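Local coordinates for tumor necrosis factor-inducible gene 6 protein (Homo sapiens, PDB 2PF5) that transfers heavy chains from inter-alpha-inhibitor to hyaluronan during matrix remodelling, and through its Link module, the part present here, binds hyaluronan and other matrix components, at residues A[18-23]-A[28-33]; A[47-52]-A[57-62]; A[76-81]-A[86-91]. All blocks are in the same frame, centred on the assembly; numbering follows the deposited sequence. Where two conformers were deposited one is given.

How the contacts relate
The three contacts follow one another along the chain and meet on one mixed sheet of the Link module. Contacts 2 and 3 are the closest pair, their centres about 7 Å apart: V57 O lies 2.8 Å from Y78 N, where strands 56-61 and 74-80 run side by side, and A48 O lies 2.6 Å from Y91 OH. Contact 1 sits about 13 Å from contact 2 and 12 Å from contact 3, centre to centre. It reaches contact 3 through A31 N, 2.8 Å from Y91 O, and contact 2 through A19 CB, 3.7 Å from W51 CB. Strand 89-93, part of contact 3, pairs with strand 29-30 (antiparallel) and with strand 50-51 (parallel).

Contact 1: residues A[18-23]-A[28-33]; sequences EAKAVC and GHLATY
Nearly equal first torsions bring C23 and L30 together: in each, the side chain leaves anti to its own carbonyl carbon, SG of C23 at chi1 -64° and CG of L30 at chi1 -72°. With these settings the CD2 branch of L30 lies 3.7 Å from SG of C23, and the same methyl, L30 CD2, lies 4.0 Å from A19 CB. The other branch turns to the next residue, CD1 of L30 packing 3.8 Å from CB of K20. The fork of the leucine is thus divided between residues one turn apart and the lysine between them. Only the base of K20 takes part, since its extended chain carries the amino group away from the strand. Further along, CB of C23 presses on the backbone of H29, 3.5 Å from H29 C, while the H29 side chain starts out away from the helix. One hydrogen bond joins the backbones: G28 N donates to C23 O at 2.8 Å. This ties the turn that follows the helix back to it. C23 is also disulfide-bonded to C92 of strand 89-93, next to strand 29-30 in the sheet, and A19 rests on A90. Helix 16-25 is thereby fastened to the sheet by apolar packing and a disulfide, an arrangement belonging to the alpha/beta Link module fold.

Contact 2: residues A[47-52]-A[57-62]; sequences CAAGWM and VGYPIV
Backbone pairing between G50 and G58 defines the register: G50 N donates to G58 O at 3.0 Å and G58 N returns the bond to G50 O at 3.1 Å, a hydrogen-bonded antiparallel pair. The next pair, W51 with V57, is non-hydrogen-bonded and brings its CA atoms to 4.5 Å. Weaker CA-H...O contacts supplement these bonds, V57 CA approaching G50 O at 3.2 Å and A49 CA approaching G58 O.

Among aromatic contacts, V57 makes a CH-pi contact. Its CG2 methyl stands over the six-membered ring of W51, 3.7 Å from the centroid and 22° off the normal, displaced toward the CE3 side. The indole is held at its other end by NE1, which bonds to L14 O, while W88 meets the W51 ring edge-to-face. At the opposite end of the contact C47 SG lies obliquely to the Y59 ring, 5.0 Å from its centroid.

Apolar packing involves A49, whose CB meets V57 CG1 at 3.8 Å and also touches the Y59 ring at CD2.

Two side chains touch backbone atoms instead. M52, bent at its last torsion (chi3 81°), turns its methyl toward the partner strand, where M52 CE lies 3.4 Å from G58 N. Y59 CB approaches A48 O, whose hydrogen-bond partner is Y91 OH. The antiparallel pairing of strands 50-51 and 56-61, consecutive in the chain and joined by a short connection, makes a beta hairpin within the Link module sheet.

Contact 3: residues A[76-81]-A[86-91]; sequences IDYGIR and ERWDAY
The backbones stay far apart, the CA atoms of Y78 and W88 10.9 Å from each other and those of R81 and E86 8.1 Å, so the segments meet through side chains without backbone pairing. R81 grips E86 side-on: NE donates to OE1 at 2.8 Å and NH1 to OE2 at 2.9 Å, both received on syn lone pairs. The two groups are not coplanar; guanidinium and carboxylate planes stand 34° apart. Bends at chi2 and chi3 (-60° and -57°) fold the arginine back, allowing NH2 to bond Y78 O as well, 2.8 Å away and nearly in line with the carbonyl. Three nitrogens thereby fix the rotation of the guanidinium. In this Link module the salt bridge links R81, just after strand 74-80, to E86 in the loop leading to strand 89-93. E86 OE1 accepts a second bond, on its anti side, from W88 NE1 at 2.9 Å; the oxygen lies near the indole plane, which helps set the ring's orientation. The Y78 ring points an edge at the W88 face in an offset edge-to-face pair, centroids 5.4 Å apart, with Y78 CE2 3.6 Å from W88 CH2. Y12 also meets the W88 ring edge-to-face.

Contact 1: residues A[18-23]-A[28-33]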
loop_
_atom_site.group_PDB
_atom_site.type_symbol
_atom_site.label_atom_id
_atom_site.label_comp_id
_atom_site.label_asym_id
_atom_site.label_seq_id
_atom_site.Cartn_x
_atom_site.Cartn_y
_atom_site.Cartn_z
ATOM N N GLU A 18 7.635 5.522 -7.570
ATOM C CA GLU A 18 6.974 6.744 -7.125
ATOM C C GLU A 18 6.317 6.537 -5.764
ATOM O O GLU A 18 6.368 7.414 -4.880
ATOM C CB GLU A 18 5.924 7.185 -8.138
ATOM C CG GLU A 18 6.589 7.692 -9.409
ATOM C CD GLU A 18 5.619 8.008 -10.522
ATOM O OE1 GLU A 18 4.475 7.481 -10.543
ATOM O OE2 GLU A 18 6.055 8.764 -11.419
ATOM N N ALA A 19 5.677 5.390 -5.621
ATOM C CA ALA A 19 5.094 5.008 -4.321
ATOM C C ALA A 19 6.164 5.018 -3.204
ATOM O O ALA A 19 5.974 5.600 -2.120
ATOM C CB ALA A 19 4.466 3.641 -4.434
ATOM N N LYS A 20 7.270 4.334 -3.438
ATOM C CA LYS A 20 8.383 4.341 -2.513
ATOM C C LYS A 20 8.881 5.766 -2.194
ATOM O O LYS A 20 9.118 6.109 -1.029
ATOM C CB LYS A 20 9.493 3.441 -3.094
ATOM C CG LYS A 20 10.692 3.224 -2.239
ATOM C CD LYS A 20 11.401 1.964 -2.726
ATOM C CE LYS A 20 12.847 1.969 -2.318
ATOM N NZ LYS A 20 13.538 0.730 -2.811
ATOM N N ALA A 21 9.069 6.606 -3.227
ATOM C CA ALA A 21 9.447 8.002 -3.038
ATOM C C ALA A 21 8.438 8.838 -2.215
ATOM O O ALA A 21 8.834 9.662 -1.372
ATOM C CB ALA A 21 9.739 8.669 -4.455
ATOM N N VAL A 22 7.142 8.608 -2.439
ATOM C CA VAL A 22 6.100 9.320 -1.686
ATOM C C VAL A 22 6.161 8.954 -0.179
ATOM O O VAL A 22 6.140 9.839 0.688
ATOM C CB VAL A 22 4.691 9.004 -2.234
ATOM C CG1 VAL A 22 3.597 9.542 -1.268
ATOM C CG2 VAL A 22 4.523 9.653 -3.612
ATOM N N CYS A 23 6.279 7.671 0.123
ATOM C CA CYS A 23 6.383 7.267 1.553
ATOM C C CYS A 23 7.650 7.862 2.205
ATOM O O CYS A 23 7.611 8.376 3.341
ATOM C CB CYS A 23 6.293 5.727 1.707
ATOM S SG CYS A 23 4.723 5.018 1.207
ATOM N N GLY A 28 8.719 8.220 5.957
ATOM C CA GLY A 28 8.656 6.789 6.204
ATOM C C GLY A 28 9.206 5.939 5.080
ATOM O O GLY A 28 10.203 6.315 4.427
ATOM N N HIS A 29 8.584 4.774 4.898
ATOM C CA HIS A 29 8.947 3.769 3.887
ATOM C C HIS A 29 7.673 3.083 3.492
ATOM O O HIS A 29 6.647 3.276 4.161
ATOM C CB HIS A 29 9.955 2.745 4.463
ATOM C CG HIS A 29 11.178 3.384 5.042
ATOM N ND1 HIS A 29 12.223 3.845 4.259
ATOM C CD2 HIS A 29 11.494 3.703 6.321
ATOM C CE1 HIS A 29 13.130 4.407 5.038
ATOM N NE2 HIS A 29 12.707 4.339 6.291
ATOM N N LEU A 30 7.694 2.282 2.418
ATOM C CA LEU A 30 6.539 1.457 2.103
ATOM C C LEU A 30 6.329 0.477 3.250
ATOM O O LEU A 30 7.311 -0.084 3.826
ATOM C CB LEU A 30 6.738 0.671 0.810
ATOM C CG LEU A 30 6.688 1.543 -0.467
ATOM C CD1 LEU A 30 7.335 0.726 -1.613
ATOM C CD2 LEU A 30 5.270 2.032 -0.826
ATOM N N ALA A 31 5.063 0.269 3.570
ATOM C CA ALA A 31 4.718 -0.704 4.638
ATOM C C ALA A 31 5.081 -2.111 4.147
ATOM O O ALA A 31 4.945 -2.440 2.934
ATOM C CB ALA A 31 3.239 -0.603 4.957
ATOM N N THR A 32 5.551 -2.957 5.051
ATOM C CA THR A 32 5.642 -4.370 4.744
ATOM C C THR A 32 4.264 -5.034 4.785
ATOM O O THR A 32 3.296 -4.512 5.383
ATOM C CB THR A 32 6.586 -5.105 5.683
ATOM O OG1 THR A 32 5.979 -5.209 6.983
ATOM C CG2 THR A 32 7.961 -4.393 5.811
ATOM N N TYR A 33 4.163 -6.199 4.164
ATOM C CA TYR A 33 2.957 -6.988 4.292
ATOM C C TYR A 33 2.599 -7.244 5.769
ATOM O O TYR A 33 1.440 -7.139 6.139
ATOM C CB TYR A 33 3.113 -8.343 3.610
ATOM C CG TYR A 33 1.843 -9.175 3.668
ATOM C CD1 TYR A 33 0.889 -9.104 2.634
ATOM C CD2 TYR A 33 1.594 -10.033 4.754
ATOM C CE1 TYR A 33 -0.265 -9.850 2.684
ATOM C CE2 TYR A 33 0.431 -10.782 4.834
ATOM C CZ TYR A 33 -0.503 -10.676 3.799
ATOM O OH TYR A 33 -1.625 -11.469 3.842
#

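Contact 2: residues A[47-52]-A[57-62]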
loop_
_atom_site.group_PDB
_atom_site.type_symbol
_atom_site.label_atom_id
_atom_site.label_comp_id
_atom_site.label_asym_id
_atom_site.label_seq_id
_atom_site.Cartn_x
_atom_site.Cartn_y
_atom_site.Cartn_z
ATOM N N CYS A 47 -10.368 0.173 0.546
ATOM C CA CYS A 47 -10.657 -0.583 -0.675
ATOM C C CYS A 47 -9.911 0.040 -1.867
ATOM O O CYS A 47 -10.520 0.617 -2.756
ATOM C CB CYS A 47 -12.162 -0.718 -0.929
ATOM S SG CYS A 47 -12.509 -2.015 -2.178
ATOM N N ALA A 48 -8.588 -0.074 -1.845
ATOM C CA ALA A 48 -7.728 0.496 -2.889
ATOM C C ALA A 48 -6.396 -0.216 -2.901
ATOM O O ALA A 48 -5.641 -0.184 -1.909
ATOM C CB ALA A 48 -7.529 2.021 -2.672
ATOM N N ALA A 49 -6.087 -0.858 -4.028
ATOM C CA ALA A 49 -4.844 -1.596 -4.154
ATOM C C ALA A 49 -3.688 -0.590 -4.106
ATOM O O ALA A 49 -3.753 0.472 -4.751
ATOM C CB ALA A 49 -4.836 -2.377 -5.488
ATOM N N GLY A 50 -2.641 -0.931 -3.373
ATOM C CA GLY A 50 -1.456 -0.104 -3.293
ATOM C C GLY A 50 -0.166 -0.892 -3.254
ATOM O O GLY A 50 -0.131 -2.004 -2.744
ATOM N N TRP A 51 0.908 -0.268 -3.746
ATOM C CA TRP A 51 2.267 -0.763 -3.560
ATOM C C TRP A 51 2.658 -0.848 -2.071
ATOM O O TRP A 51 2.302 0.016 -1.251
ATOM C CB TRP A 51 3.283 0.146 -4.271
ATOM C CG TRP A 51 3.147 0.173 -5.785
ATOM C CD1 TRP A 51 2.619 1.179 -6.553
ATOM C CD2 TRP A 51 3.582 -0.852 -6.695
ATOM N NE1 TRP A 51 2.694 0.827 -7.900
ATOM C CE2 TRP A 51 3.280 -0.413 -8.002
ATOM C CE3 TRP A 51 4.198 -2.104 -6.523
ATOM C CZ2 TRP A 51 3.595 -1.179 -9.155
ATOM C CZ3 TRP A 51 4.481 -2.893 -7.666
ATOM C CH2 TRP A 51 4.184 -2.410 -8.968
ATOM N N MET A 52 3.419 -1.888 -1.760
ATOM C CA MET A 52 3.998 -2.063 -0.434
ATOM C C MET A 52 5.398 -2.627 -0.584
ATOM O O MET A 52 5.884 -2.770 -1.702
ATOM C CB MET A 52 3.058 -2.904 0.465
ATOM C CG MET A 52 3.032 -4.388 0.139
ATOM S SD MET A 52 1.732 -5.333 1.029
ATOM C CE MET A 52 0.390 -4.943 -0.001
ATOM N N VAL A 57 1.544 -5.679 -4.256
ATOM C CA VAL A 57 0.412 -4.784 -4.311
ATOM C C VAL A 57 -0.720 -5.504 -3.591
ATOM O O VAL A 57 -0.901 -6.691 -3.748
ATOM C CB VAL A 57 0.029 -4.453 -5.756
ATOM C CG1 VAL A 57 -1.338 -3.719 -5.827
ATOM C CG2 VAL A 57 1.122 -3.584 -6.407
ATOM N N GLY A 58 -1.495 -4.783 -2.798
ATOM C CA GLY A 58 -2.654 -5.424 -2.196
ATOM C C GLY A 58 -3.455 -4.387 -1.438
ATOM O O GLY A 58 -3.214 -3.185 -1.558
ATOM N N TYR A 59 -4.429 -4.855 -0.669
ATOM C CA TYR A 59 -5.217 -3.891 0.131
ATOM C C TYR A 59 -5.914 -4.590 1.275
ATOM O O TYR A 59 -6.290 -5.746 1.138
ATOM C CB TYR A 59 -6.239 -3.128 -0.720
ATOM C CG TYR A 59 -7.270 -3.955 -1.460
ATOM C CD1 TYR A 59 -8.545 -4.169 -0.918
ATOM C CD2 TYR A 59 -7.008 -4.456 -2.741
ATOM C CE1 TYR A 59 -9.524 -4.895 -1.613
ATOM C CE2 TYR A 59 -7.994 -5.195 -3.449
ATOM C CZ TYR A 59 -9.233 -5.400 -2.878
ATOM O OH TYR A 59 -10.194 -6.109 -3.558
ATOM N N PRO A 60 -6.079 -3.871 2.410
ATOM C CA PRO A 60 -6.649 -4.515 3.594
ATOM C C PRO A 60 -8.173 -4.459 3.692
ATOM O O PRO A 60 -8.772 -3.366 3.588
ATOM C CB PRO A 60 -6.003 -3.733 4.758
ATOM C CG PRO A 60 -5.764 -2.353 4.232
ATOM C CD PRO A 60 -5.619 -2.484 2.685
ATOM N N ILE A 61 -8.783 -5.628 3.903
ATOM C CA ILE A 61 -10.218 -5.706 4.202
ATOM C C ILE A 61 -10.456 -6.166 5.644
ATOM O O ILE A 61 -9.944 -7.194 6.079
ATOM C CB ILE A 61 -10.977 -6.611 3.181
ATOM C CG1 ILE A 61 -10.773 -6.084 1.748
ATOM C CG2 ILE A 61 -12.479 -6.728 3.542
ATOM C CD1 ILE A 61 -11.186 -4.606 1.549
ATOM N N VAL A 62 -11.244 -5.383 6.381
ATOM C CA VAL A 62 -11.642 -5.743 7.755
ATOM C C VAL A 62 -13.035 -6.379 7.744
ATOM O O VAL A 62 -13.274 -7.377 8.438
ATOM C CB VAL A 62 -11.590 -4.500 8.702
ATOM C CG1 VAL A 62 -12.244 -4.782 10.079
ATOM C CG2 VAL A 62 -10.158 -4.027 8.872
#

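Contact 3: residues A[76-81]-A[86-91]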
loop_
_atom_site.group_PDB
_atom_site.type_symbol
_atom_site.label_atom_id
_atom_site.label_comp_id
_atom_site.label_asym_id
_atom_site.label_seq_id
_atom_site.Cartn_x
_atom_site.Cartn_y
_atom_site.Cartn_z
ATOM N N ILE A 76 -6.055 -8.547 0.409
ATOM C CA ILE A 76 -6.249 -9.115 -0.922
ATOM C C ILE A 76 -4.873 -8.969 -1.574
ATOM O O ILE A 76 -4.347 -7.855 -1.658
ATOM C CB ILE A 76 -7.352 -8.358 -1.712
ATOM C CG1 ILE A 76 -8.679 -8.379 -0.926
ATOM C CG2 ILE A 76 -7.478 -8.904 -3.180
ATOM C CD1 ILE A 76 -9.278 -9.772 -0.698
ATOM N N ASP A 77 -4.258 -10.093 -1.955
ATOM C CA ASP A 77 -2.870 -10.064 -2.434
ATOM C C ASP A 77 -2.890 -10.009 -3.985
ATOM O O ASP A 77 -3.364 -10.929 -4.615
ATOM C CB ASP A 77 -2.132 -11.341 -1.908
ATOM C CG ASP A 77 -0.696 -11.488 -2.446
ATOM O OD1 ASP A 77 0.002 -10.461 -2.637
ATOM O OD2 ASP A 77 -0.256 -12.651 -2.603
ATOM N N TYR A 78 -2.398 -8.923 -4.583
ATOM C CA TYR A 78 -2.214 -8.889 -6.045
ATOM C C TYR A 78 -0.797 -9.360 -6.397
ATOM O O TYR A 78 -0.394 -9.353 -7.563
ATOM C CB TYR A 78 -2.426 -7.463 -6.579
ATOM C CG TYR A 78 -3.871 -6.996 -6.708
ATOM C CD1 TYR A 78 -4.947 -7.755 -6.234
ATOM C CD2 TYR A 78 -4.146 -5.759 -7.294
ATOM C CE1 TYR A 78 -6.260 -7.309 -6.381
ATOM C CE2 TYR A 78 -5.446 -5.292 -7.412
ATOM C CZ TYR A 78 -6.493 -6.063 -6.962
ATOM O OH TYR A 78 -7.789 -5.583 -7.129
ATOM N N GLY A 79 -0.043 -9.792 -5.383
ATOM C CA GLY A 79 1.289 -10.350 -5.594
ATOM C C GLY A 79 2.419 -9.350 -5.808
ATOM O O GLY A 79 2.194 -8.174 -5.995
ATOM N N ILE A 80 3.655 -9.847 -5.818
ATOM C CA ILE A 80 4.769 -8.980 -6.218
ATOM C C ILE A 80 4.714 -8.912 -7.747
ATOM O O ILE A 80 4.819 -9.956 -8.418
ATOM C CB ILE A 80 6.103 -9.531 -5.743
ATOM C CG1 ILE A 80 6.168 -9.472 -4.191
ATOM C CG2 ILE A 80 7.287 -8.740 -6.407
ATOM C CD1 ILE A 80 7.290 -10.345 -3.670
ATOM N N ARG A 81 4.530 -7.692 -8.246
ATOM C CA ARG A 81 4.229 -7.391 -9.652
ATOM C C ARG A 81 5.503 -7.412 -10.473
ATOM O O ARG A 81 6.499 -6.776 -10.121
ATOM C CB ARG A 81 3.571 -6.014 -9.775
ATOM C CG ARG A 81 2.348 -5.778 -8.768
ATOM C CD ARG A 81 1.232 -6.787 -8.980
ATOM N NE ARG A 81 0.723 -6.766 -10.346
ATOM C CZ ARG A 81 0.084 -7.765 -10.959
ATOM N NH1 ARG A 81 -0.280 -7.596 -12.220
ATOM N NH2 ARG A 81 -0.160 -8.942 -10.360
ATOM N N GLU A 86 3.450 -0.460 -13.348
ATOM C CA GLU A 86 2.008 -0.458 -13.114
ATOM C C GLU A 86 1.698 0.703 -12.168
ATOM O O GLU A 86 2.555 1.070 -11.326
ATOM C CB GLU A 86 1.546 -1.777 -12.488
ATOM C CG GLU A 86 1.517 -2.958 -13.493
ATOM C CD GLU A 86 1.071 -4.258 -12.831
ATOM O OE1 GLU A 86 0.760 -4.231 -11.601
ATOM O OE2 GLU A 86 1.050 -5.306 -13.517
ATOM N N ARG A 87 0.502 1.272 -12.272
ATOM C CA ARG A 87 0.130 2.437 -11.428
ATOM C C ARG A 87 -0.967 2.064 -10.411
ATOM O O ARG A 87 -2.056 1.621 -10.768
ATOM C CB ARG A 87 -0.289 3.644 -12.288
ATOM C CG ARG A 87 0.828 4.132 -13.213
ATOM C CD ARG A 87 0.270 5.092 -14.223
ATOM N NE ARG A 87 0.477 6.441 -13.726
ATOM C CZ ARG A 87 -0.085 7.542 -14.218
ATOM N NH1 ARG A 87 0.223 8.705 -13.669
ATOM N NH2 ARG A 87 -0.958 7.492 -15.225
ATOM N N TRP A 88 -0.637 2.231 -9.134
ATOM C CA TRP A 88 -1.516 1.836 -8.043
ATOM C C TRP A 88 -1.434 2.953 -6.997
ATOM O O TRP A 88 -0.856 4.004 -7.245
ATOM C CB TRP A 88 -1.040 0.513 -7.434
ATOM C CG TRP A 88 -1.117 -0.717 -8.390
ATOM C CD1 TRP A 88 -0.065 -1.376 -8.981
ATOM C CD2 TRP A 88 -2.307 -1.383 -8.834
ATOM N NE1 TRP A 88 -0.528 -2.443 -9.740
ATOM C CE2 TRP A 88 -1.899 -2.464 -9.673
ATOM C CE3 TRP A 88 -3.677 -1.192 -8.593
ATOM C CZ2 TRP A 88 -2.818 -3.348 -10.258
ATOM C CZ3 TRP A 88 -4.597 -2.056 -9.192
ATOM C CH2 TRP A 88 -4.161 -3.134 -10.010
ATOM N N ASP A 89 -1.966 2.709 -5.801
ATOM C CA ASP A 89 -1.743 3.658 -4.729
ATOM C C ASP A 89 -0.501 3.217 -3.939
ATOM O O ASP A 89 0.329 2.439 -4.442
ATOM C CB ASP A 89 -3.022 3.773 -3.872
ATOM C CG ASP A 89 -4.151 4.491 -4.597
ATOM O OD1 ASP A 89 -3.912 5.238 -5.591
ATOM O OD2 ASP A 89 -5.307 4.320 -4.157
ATOM N N ALA A 90 -0.373 3.681 -2.694
ATOM C CA ALA A 90 0.766 3.334 -1.853
ATOM C C ALA A 90 0.279 3.068 -0.425
ATOM O O ALA A 90 -0.617 3.748 0.057
ATOM C CB ALA A 90 1.789 4.468 -1.845
ATOM N N TYR A 91 0.886 2.079 0.222
ATOM C CA TYR A 91 0.732 1.848 1.668
ATOM C C TYR A 91 2.050 2.175 2.334
ATOM O O TYR A 91 3.072 1.534 2.057
ATOM C CB TYR A 91 0.253 0.406 1.984
ATOM C CG TYR A 91 -1.195 0.301 1.662
ATOM C CD1 TYR A 91 -1.606 -0.267 0.455
ATOM C CD2 TYR A 91 -2.174 0.867 2.516
ATOM C CE1 TYR A 91 -2.964 -0.328 0.113
ATOM C CE2 TYR A 91 -3.529 0.829 2.180
ATOM C CZ TYR A 91 -3.910 0.219 0.965
ATOM O OH TYR A 91 -5.234 0.169 0.592
#